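Local coordinates for response regulator receiver protein (PDB 4XLT), which probably acts as a phosphorylation-controlled receiver domain in bacterial two-component signalling, taking a phosphoryl group on a conserved aspartate, at residues Ile8-Val13 / Leu113-Glu118; Arg33-Ala38 / Ile42-Ser47; Glu73-Leu78 / Ala84-Phe89. All coordinates share one frame; numbering follows the deposited sequence.

Interaction 1 (Ile8-Val13 / Leu113-Glu118)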
loop_
_atom_site.group_PDB
_atom_site.type_symbol
_atom_site.label_atom_id
_atom_site.label_comp_id
_atom_site.label_asym_id
_atom_site.label_seq_id
_atom_site.Cartn_x
_atom_site.Cartn_y
_atom_site.Cartn_z
ATOM N N ILE A 8 14.728 9.954 -13.073
ATOM C CA ILE A 8 14.306 9.841 -14.461
ATOM C C ILE A 8 14.828 8.540 -15.053
ATOM O O ILE A 8 16.005 8.208 -14.908
ATOM C CB ILE A 8 14.796 11.030 -15.310
ATOM C CG1 ILE A 8 14.513 12.350 -14.591
ATOM C CG2 ILE A 8 14.131 11.019 -16.678
ATOM C CD1 ILE A 8 15.086 13.568 -15.296
ATOM N N VAL A 9 13.935 7.798 -15.704
ATOM C CA VAL A 9 14.284 6.537 -16.349
ATOM C C VAL A 9 13.923 6.608 -17.826
ATOM O O VAL A 9 12.746 6.560 -18.185
ATOM C CB VAL A 9 13.561 5.339 -15.698
ATOM C CG1 VAL A 9 14.080 4.030 -16.276
ATOM C CG2 VAL A 9 13.736 5.364 -14.188
ATOM N N ASP A 10 14.934 6.730 -18.680
ATOM C CA ASP A 10 14.715 6.903 -20.114
ATOM C C ASP A 10 15.864 6.288 -20.914
ATOM O O ASP A 10 17.035 6.519 -20.613
ATOM C CB ASP A 10 14.561 8.392 -20.450
ATOM C CG ASP A 10 13.895 8.634 -21.802
ATOM O OD1 ASP A 10 14.113 7.845 -22.748
ATOM O OD2 ASP A 10 13.151 9.630 -21.917
ATOM N N ASP A 11 15.527 5.504 -21.934
ATOM C CA ASP A 11 16.542 4.867 -22.769
ATOM C C ASP A 11 17.177 5.875 -23.721
ATOM O O ASP A 11 18.266 5.641 -24.249
ATOM C CB ASP A 11 15.941 3.706 -23.563
ATOM C CG ASP A 11 14.900 4.165 -24.563
ATOM O OD1 ASP A 11 14.114 5.076 -24.228
ATOM O OD2 ASP A 11 14.870 3.618 -25.686
ATOM N N SER A 12 16.488 6.991 -23.944
ATOM C CA SER A 12 17.016 8.063 -24.779
ATOM C C SER A 12 17.946 8.961 -23.974
ATOM O O SER A 12 17.509 9.671 -23.067
ATOM C CB SER A 12 15.883 8.892 -25.383
ATOM O OG SER A 12 16.394 10.063 -25.993
ATOM N N VAL A 13 19.229 8.922 -24.313
ATOM C CA VAL A 13 20.240 9.678 -23.587
ATOM C C VAL A 13 20.017 11.178 -23.747
ATOM O O VAL A 13 20.186 11.942 -22.797
ATOM C CB VAL A 13 21.656 9.302 -24.060
ATOM C CG1 VAL A 13 22.703 10.030 -23.238
ATOM C CG2 VAL A 13 21.857 7.798 -23.960
ATOM N N LEU A 113 2.139 11.469 -18.652
ATOM C CA LEU A 113 2.482 12.837 -19.028
ATOM C C LEU A 113 3.105 12.885 -20.420
ATOM O O LEU A 113 3.859 11.990 -20.799
ATOM C CB LEU A 113 3.434 13.443 -18.000
ATOM C CG LEU A 113 2.942 13.320 -16.559
ATOM C CD1 LEU A 113 3.991 13.806 -15.569
ATOM C CD2 LEU A 113 1.634 14.078 -16.386
ATOM N N PRO A 114 2.787 13.932 -21.192
ATOM C CA PRO A 114 3.329 14.061 -22.548
ATOM C C PRO A 114 4.753 14.619 -22.572
ATOM O O PRO A 114 5.160 15.313 -21.638
ATOM C CB PRO A 114 2.354 15.033 -23.216
ATOM C CG PRO A 114 1.882 15.895 -22.094
ATOM C CD PRO A 114 1.835 15.012 -20.871
ATOM N N LYS A 115 5.496 14.300 -23.628
ATOM C CA LYS A 115 6.804 14.903 -23.872
ATOM C C LYS A 115 6.676 16.053 -24.866
ATOM O O LYS A 115 5.944 15.943 -25.850
ATOM C CB LYS A 115 7.798 13.871 -24.402
ATOM C CG LYS A 115 8.395 12.952 -23.351
ATOM C CD LYS A 115 9.490 12.100 -23.972
ATOM C CE LYS A 115 10.205 11.246 -22.943
ATOM N NZ LYS A 115 11.332 10.501 -23.571
ATOM N N PRO A 116 7.390 17.163 -24.619
ATOM C CA PRO A 116 8.276 17.367 -23.466
ATOM C C PRO A 116 7.499 17.676 -22.191
ATOM O O PRO A 116 6.329 18.047 -22.256
ATOM C CB PRO A 116 9.123 18.566 -23.892
ATOM C CG PRO A 116 8.212 19.350 -24.775
ATOM C CD PRO A 116 7.386 18.330 -25.520
ATOM N N LEU A 117 8.152 17.517 -21.046
ATOM C CA LEU A 117 7.501 17.711 -19.757
ATOM C C LEU A 117 7.098 19.166 -19.519
ATOM O O LEU A 117 7.917 20.076 -19.659
ATOM C CB LEU A 117 8.424 17.242 -18.636
ATOM C CG LEU A 117 7.793 17.079 -17.259
ATOM C CD1 LEU A 117 6.701 16.027 -17.315
ATOM C CD2 LEU A 117 8.856 16.702 -16.244
ATOM N N GLU A 118 5.835 19.379 -19.165
ATOM C CA GLU A 118 5.367 20.711 -18.794
ATOM C C GLU A 118 5.559 20.933 -17.300
ATOM O O GLU A 118 4.795 20.417 -16.483
ATOM C CB GLU A 118 3.897 20.912 -19.174
ATOM C CG GLU A 118 3.641 21.108 -20.663
ATOM C CD GLU A 118 3.561 19.800 -21.424
ATOM O OE1 GLU A 118 3.397 18.741 -20.779
ATOM O OE2 GLU A 118 3.659 19.830 -22.670
#
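D10 and K115 reach for each other across a backbone gap of 11.9 Å between their CA atoms, from loops that follow strands 4-9 and 109-114. As in other CheY-like receivers, these loops probably line the acidic phosphorylation pocket, with K115 as its lysine and D60 the predicted phosphorylation site. The two side chains come from opposite directions. K115 suits its place because its chain, extended beyond CG, is long enough to carry NZ over the gap, and it forms a salt bridge with D15 and D60 as well. The bridge to D10 is short, K115 NZ to D10 OD2 2.6 Å, and uses the syn lone pair of OD2. D10 holds its CG anti to the backbone N (chi1 -161°), which places the carboxylate between the lysine and its own loop. An asparagine at this position would probably weaken the grip on K115, leaving its ammonium with less negative charge to balance it. The peptide bond between K115 and P116 is cis, as is common after this lysine in receiver domains. The other oxygen of D10 closes an Asx turn: S12 N donates to D10 OD1 at 2.8 Å, from above the carboxylate plane.

Interaction 2 (Arg33-Ala38 / Ile42-Ser47)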
loop_
_atom_site.group_PDB
_atom_site.type_symbol
_atom_site.label_atom_id
_atom_site.label_comp_id
_atom_site.label_asym_id
_atom_site.label_seq_id
_atom_site.Cartn_x
_atom_site.Cartn_y
_atom_site.Cartn_z
ATOM N N ARG A 33 18.361 12.199 -10.166
ATOM C CA ARG A 33 19.088 10.978 -10.473
ATOM C C ARG A 33 18.617 10.456 -11.829
ATOM O O ARG A 33 17.417 10.403 -12.092
ATOM C CB ARG A 33 18.866 9.940 -9.373
ATOM C CG ARG A 33 20.017 8.979 -9.165
ATOM C CD ARG A 33 19.715 8.015 -8.031
ATOM N NE ARG A 33 19.470 8.706 -6.768
ATOM C CZ ARG A 33 20.404 8.943 -5.853
ATOM N NH1 ARG A 33 21.655 8.546 -6.056
ATOM N NH2 ARG A 33 20.088 9.577 -4.731
ATOM N N THR A 34 19.555 10.085 -12.696
ATOM C CA THR A 34 19.197 9.645 -14.044
ATOM C C THR A 34 19.618 8.208 -14.329
ATOM O O THR A 34 20.740 7.804 -14.020
ATOM C CB THR A 34 19.820 10.556 -15.122
ATOM O OG1 THR A 34 21.241 10.606 -14.947
ATOM C CG2 THR A 34 19.249 11.964 -15.033
ATOM N N PHE A 35 18.715 7.442 -14.932
ATOM C CA PHE A 35 19.009 6.060 -15.287
ATOM C C PHE A 35 18.692 5.779 -16.750
ATOM O O PHE A 35 17.624 6.137 -17.248
ATOM C CB PHE A 35 18.235 5.092 -14.392
ATOM C CG PHE A 35 18.619 5.172 -12.945
ATOM C CD1 PHE A 35 19.767 4.546 -12.485
ATOM C CD2 PHE A 35 17.830 5.869 -12.044
ATOM C CE1 PHE A 35 20.124 4.618 -11.152
ATOM C CE2 PHE A 35 18.179 5.943 -10.709
ATOM C CZ PHE A 35 19.328 5.318 -10.263
ATOM N N ASN A 36 19.631 5.124 -17.422
ATOM C CA ASN A 36 19.509 4.815 -18.838
ATOM C C ASN A 36 18.873 3.443 -19.055
ATOM O O ASN A 36 18.559 3.062 -20.183
ATOM C CB ASN A 36 20.885 4.877 -19.505
ATOM C CG ASN A 36 20.802 4.951 -21.015
ATOM O OD1 ASN A 36 19.760 5.294 -21.574
ATOM N ND2 ASN A 36 21.905 4.636 -21.686
ATOM N N SER A 37 18.686 2.706 -17.964
ATOM C CA SER A 37 18.106 1.368 -18.030
ATOM C C SER A 37 17.215 1.071 -16.827
ATOM O O SER A 37 17.488 1.516 -15.710
ATOM C CB SER A 37 19.208 0.314 -18.128
ATOM O OG SER A 37 20.050 0.363 -16.992
ATOM N N ALA A 38 16.154 0.309 -17.071
ATOM C CA ALA A 38 15.229 -0.097 -16.021
ATOM C C ALA A 38 15.929 -0.915 -14.941
ATOM O O ALA A 38 15.626 -0.777 -13.757
ATOM C CB ALA A 38 14.071 -0.889 -16.617
ATOM N N ILE A 42 15.897 -0.095 -11.142
ATOM C CA ILE A 42 15.353 -1.046 -10.180
ATOM C C ILE A 42 16.387 -1.387 -9.107
ATOM O O ILE A 42 16.060 -1.447 -7.920
ATOM C CB ILE A 42 14.873 -2.339 -10.874
ATOM C CG1 ILE A 42 13.603 -2.066 -11.681
ATOM C CG2 ILE A 42 14.584 -3.425 -9.855
ATOM C CD1 ILE A 42 12.435 -1.580 -10.837
ATOM N N ASP A 43 17.631 -1.597 -9.534
ATOM C CA ASP A 43 18.731 -1.885 -8.614
ATOM C C ASP A 43 18.881 -0.799 -7.553
ATOM O O ASP A 43 19.041 -1.098 -6.372
ATOM C CB ASP A 43 20.051 -2.043 -9.375
ATOM C CG ASP A 43 20.112 -3.326 -10.180
ATOM O OD1 ASP A 43 19.296 -4.234 -9.918
ATOM O OD2 ASP A 43 20.983 -3.426 -11.071
ATOM N N HIS A 44 18.833 0.459 -7.980
ATOM C CA HIS A 44 18.930 1.577 -7.048
ATOM C C HIS A 44 17.764 1.595 -6.061
ATOM O O HIS A 44 17.951 1.856 -4.871
ATOM C CB HIS A 44 18.988 2.903 -7.802
ATOM C CG HIS A 44 18.815 4.101 -6.921
ATOM N ND1 HIS A 44 17.644 4.826 -6.872
ATOM C CD2 HIS A 44 19.659 4.689 -6.040
ATOM C CE1 HIS A 44 17.776 5.815 -6.006
ATOM N NE2 HIS A 44 18.990 5.753 -5.487
ATOM N N LEU A 45 16.564 1.312 -6.556
ATOM C CA LEU A 45 15.375 1.317 -5.709
ATOM C C LEU A 45 15.403 0.189 -4.677
ATOM O O LEU A 45 14.920 0.350 -3.561
ATOM C CB LEU A 45 14.111 1.217 -6.566
ATOM C CG LEU A 45 13.788 2.451 -7.413
ATOM C CD1 LEU A 45 12.575 2.205 -8.297
ATOM C CD2 LEU A 45 13.564 3.660 -6.520
ATOM N N ARG A 46 15.985 -0.947 -5.047
ATOM C CA ARG A 46 16.042 -2.096 -4.149
ATOM C C ARG A 46 16.974 -1.858 -2.965
ATOM O O ARG A 46 16.935 -2.597 -1.981
ATOM C CB ARG A 46 16.477 -3.348 -4.911
ATOM C CG ARG A 46 15.366 -3.991 -5.721
ATOM C CD ARG A 46 15.895 -5.086 -6.631
ATOM N NE ARG A 46 14.824 -5.718 -7.396
ATOM C CZ ARG A 46 15.021 -6.539 -8.422
ATOM N NH1 ARG A 46 16.253 -6.830 -8.819
ATOM N NH2 ARG A 46 13.982 -7.065 -9.058
ATOM N N SER A 47 17.809 -0.829 -3.058
ATOM C CA SER A 47 18.735 -0.511 -1.978
ATOM C C SER A 47 18.177 0.577 -1.062
ATOM O O SER A 47 18.812 0.958 -0.079
ATOM C CB SER A 47 20.092 -0.079 -2.542
ATOM O OG SER A 47 19.999 1.165 -3.213
#
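One face of the H44 imidazole is taken by R33, whose CD lies 3.6 Å from the ring centroid, close enough to the ring normal for a CH-pi contact. The guanidinium plane is turned 25° from the imidazole, with H44 NE2 over one of its faces, offset toward the rim. R33 NE and H44 NE2 are 3.3 Å apart, but the angle is too poor for a hydrogen bond, so the contact rests on these two approaches over a face. F35 meets the histidine obliquely, with the two ring planes 36° apart, and its leading atom CZ comes within 3.5 Å of H44 CB. H44 reaches back to the strand because its CG stands anti to the backbone N (chi1 169°); H44 ND1 is buried here without a polar partner. The segments form the strand-to-helix step of a receiver domain's alternating beta-alpha fold: strand 31-35, at one edge of the parallel sheet, runs through a short loop into helix 38-46, which folds back against it. Residues two apart on the strand, R33 and F35, thus point to the same helix; the arginine suits the exposed border, and the phenylalanine also packs on I7 of strand 4-9. Within the helix, I42 N donates to A38 O at 2.7 Å, the i to i+4 bond of its first turn. H44 O accepts from both S47 OG and S47 N.

Interaction 3 (Glu73-Leu78 / Ala84-Phe89)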
loop_
_atom_site.group_PDB
_atom_site.type_symbol
_atom_site.label_atom_id
_atom_site.label_comp_id
_atom_site.label_asym_id
_atom_site.label_seq_id
_atom_site.Cartn_x
_atom_site.Cartn_y
_atom_site.Cartn_z
ATOM N N GLU A 73 6.256 -4.037 -13.209
ATOM C CA GLU A 73 6.161 -5.376 -12.643
ATOM C C GLU A 73 7.256 -5.589 -11.604
ATOM O O GLU A 73 7.002 -6.123 -10.524
ATOM C CB GLU A 73 6.249 -6.439 -13.737
ATOM C CG GLU A 73 5.159 -6.327 -14.785
ATOM C CD GLU A 73 5.025 -7.587 -15.613
ATOM O OE1 GLU A 73 5.307 -8.679 -15.075
ATOM O OE2 GLU A 73 4.644 -7.486 -16.798
ATOM N N HIS A 74 8.470 -5.166 -11.937
ATOM C CA HIS A 74 9.576 -5.215 -10.990
ATOM C C HIS A 74 9.395 -4.180 -9.890
ATOM O O HIS A 74 9.796 -4.400 -8.750
ATOM C CB HIS A 74 10.907 -5.000 -11.705
ATOM C CG HIS A 74 11.373 -6.198 -12.469
ATOM N ND1 HIS A 74 11.986 -7.273 -11.863
ATOM C CD2 HIS A 74 11.309 -6.495 -13.788
ATOM C CE1 HIS A 74 12.283 -8.179 -12.775
ATOM N NE2 HIS A 74 11.883 -7.732 -13.952
ATOM N N TYR A 75 8.781 -3.053 -10.241
ATOM C CA TYR A 75 8.509 -1.991 -9.283
ATOM C C TYR A 75 7.501 -2.446 -8.227
ATOM O O TYR A 75 7.626 -2.108 -7.049
ATOM C CB TYR A 75 7.996 -0.741 -10.003
ATOM C CG TYR A 75 7.666 0.404 -9.072
ATOM C CD1 TYR A 75 8.648 1.292 -8.654
ATOM C CD2 TYR A 75 6.371 0.595 -8.609
ATOM C CE1 TYR A 75 8.352 2.335 -7.801
ATOM C CE2 TYR A 75 6.064 1.634 -7.758
ATOM C CZ TYR A 75 7.058 2.500 -7.355
ATOM O OH TYR A 75 6.755 3.538 -6.502
ATOM N N GLY A 76 6.506 -3.219 -8.655
ATOM C CA GLY A 76 5.487 -3.728 -7.755
ATOM C C GLY A 76 6.041 -4.726 -6.754
ATOM O O GLY A 76 5.377 -5.065 -5.774
HETATM N N MSE A 77 7.260 -5.194 -7.005
HETATM C CA MSE A 77 7.927 -6.150 -6.124
HETATM C C MSE A 77 8.642 -5.459 -4.960
HETATM O O MSE A 77 8.966 -6.094 -3.957
HETATM C CB MSE A 77 8.919 -7.003 -6.921
HETATM C CG MSE A 77 8.269 -8.100 -7.754
HETATM SE SE MSE A 77 9.487 -8.943 -9.032
HETATM C CE MSE A 77 11.179 -8.593 -8.126
ATOM N N LEU A 78 8.886 -4.160 -5.095
ATOM C CA LEU A 78 9.468 -3.375 -4.009
ATOM C C LEU A 78 8.547 -3.382 -2.791
ATOM O O LEU A 78 7.334 -3.525 -2.934
ATOM C CB LEU A 78 9.729 -1.939 -4.464
ATOM C CG LEU A 78 10.762 -1.778 -5.578
ATOM C CD1 LEU A 78 10.760 -0.351 -6.106
ATOM C CD2 LEU A 78 12.145 -2.174 -5.079
ATOM N N ALA A 84 5.344 3.805 -0.914
ATOM C CA ALA A 84 4.498 4.838 -0.328
ATOM C C ALA A 84 5.193 6.201 -0.321
ATOM O O ALA A 84 4.543 7.236 -0.175
ATOM C CB ALA A 84 4.086 4.445 1.087
ATOM N N ARG A 85 6.513 6.189 -0.482
ATOM C CA ARG A 85 7.308 7.415 -0.486
ATOM C C ARG A 85 7.538 7.903 -1.910
ATOM O O ARG A 85 8.247 8.885 -2.137
ATOM C CB ARG A 85 8.657 7.186 0.203
ATOM C CG ARG A 85 8.569 6.566 1.591
ATOM C CD ARG A 85 8.702 7.610 2.689
ATOM N NE ARG A 85 7.655 8.623 2.616
ATOM C CZ ARG A 85 7.858 9.882 2.246
ATOM N NH1 ARG A 85 6.842 10.733 2.206
ATOM N NH2 ARG A 85 9.077 10.294 1.923
ATOM N N ILE A 86 6.931 7.205 -2.865
ATOM C CA ILE A 86 7.191 7.444 -4.277
ATOM C C ILE A 86 5.906 7.731 -5.052
ATOM O O ILE A 86 4.861 7.137 -4.781
ATOM C CB ILE A 86 7.914 6.234 -4.905
ATOM C CG1 ILE A 86 9.255 6.001 -4.208
ATOM C CG2 ILE A 86 8.107 6.423 -6.406
ATOM C CD1 ILE A 86 9.974 4.745 -4.652
ATOM N N ARG A 87 5.989 8.669 -5.992
ATOM C CA ARG A 87 4.926 8.901 -6.962
ATOM C C ARG A 87 5.484 8.675 -8.363
ATOM O O ARG A 87 6.374 9.399 -8.808
ATOM C CB ARG A 87 4.362 10.312 -6.832
ATOM C CG ARG A 87 3.865 10.656 -5.439
ATOM C CD ARG A 87 2.694 9.788 -5.010
ATOM N NE ARG A 87 2.224 10.164 -3.680
ATOM C CZ ARG A 87 2.584 9.550 -2.558
ATOM N NH1 ARG A 87 3.410 8.511 -2.601
ATOM N NH2 ARG A 87 2.110 9.968 -1.392
ATOM N N LEU A 88 4.960 7.665 -9.049
ATOM C CA LEU A 88 5.495 7.241 -10.340
ATOM C C LEU A 88 4.648 7.756 -11.507
ATOM O O LEU A 88 3.428 7.581 -11.530
ATOM C CB LEU A 88 5.592 5.713 -10.378
ATOM C CG LEU A 88 5.891 5.005 -11.702
ATOM C CD1 LEU A 88 7.210 5.459 -12.277
ATOM C CD2 LEU A 88 5.893 3.498 -11.505
ATOM N N PHE A 89 5.301 8.400 -12.470
ATOM C CA PHE A 89 4.609 8.941 -13.636
ATOM C C PHE A 89 5.189 8.391 -14.931
ATOM O O PHE A 89 6.399 8.193 -15.053
ATOM C CB PHE A 89 4.679 10.471 -13.646
ATOM C CG PHE A 89 3.993 11.111 -12.479
ATOM C CD1 PHE A 89 4.660 11.289 -11.278
ATOM C CD2 PHE A 89 2.674 11.523 -12.575
ATOM C CE1 PHE A 89 4.022 11.870 -10.196
ATOM C CE2 PHE A 89 2.035 12.103 -11.497
ATOM C CZ PHE A 89 2.709 12.277 -10.308
HETATM O O HOH W 1 4.394 4.361 -5.964
#
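Apolar packing carries the contact between Y75 of helix 68-75 and strand 86-92. The methyl L88 CD2 sits over the centre of one face of the tyrosine ring, 4.1 Å from the centroid and 11° off the normal, a CH-pi contact. I86 comes instead to the edge, near the ring plane, its CG2 4.2 Å from Y75 CZ. I86 and L88, two apart on the strand, both point toward the helix, and their branched side chains put methyls against the edge and face of the ring. Y75 has CG anti to its own N (chi1 179°), which sends the ring out from the helix to the strand, and H108 meets that ring edge-to-face.

The polar part centres on the phenol. I86 CG2 makes a close methyl-to-hydroxyl contact, 3.2 Å from Y75 OH. Water 1 lies in the ring plane, 2.6 Å from Y75 OH, and 3.1 Å from I86 O, to which it can donate. The hydroxyl thus gains a polar partner, one reason a tyrosine fits here.

On the strand's other side, R87 points away from the helix. R87 NH1 donates to A84 O and to I86 O, each at 3.0 Å; one nitrogen thus ties together two carbonyls, though it meets both from above their planes. Such helix-on-strand packing is typical of the alpha/beta sandwich of CheY-like receivers, in which helices cover both faces of a central parallel sheet.

Overall arrangement
All three contacts attach to one parallel sheet but serve different parts of it. Interaction 1 lies where the strands end in loops, partly buried (D10 buried, K115 partly exposed), and its chemistry is charge, as befits a probable phosphorylation pocket. Interactions 2 and 3 are helix-on-strand packing. Interaction 2 is likewise partly buried, at the edge strand 31-35, and mixes aromatic rings with an arginine; interaction 3 is wholly buried and mainly apolar, with one bridging water. Strands 4-9 and 31-35 pair directly, so interactions 1 and 2 share backbone bonds between I8 and both R33 and F35. L113 packs on F89 to join interactions 1 and 3, while L45 and R46 meet L78 between interactions 2 and 3.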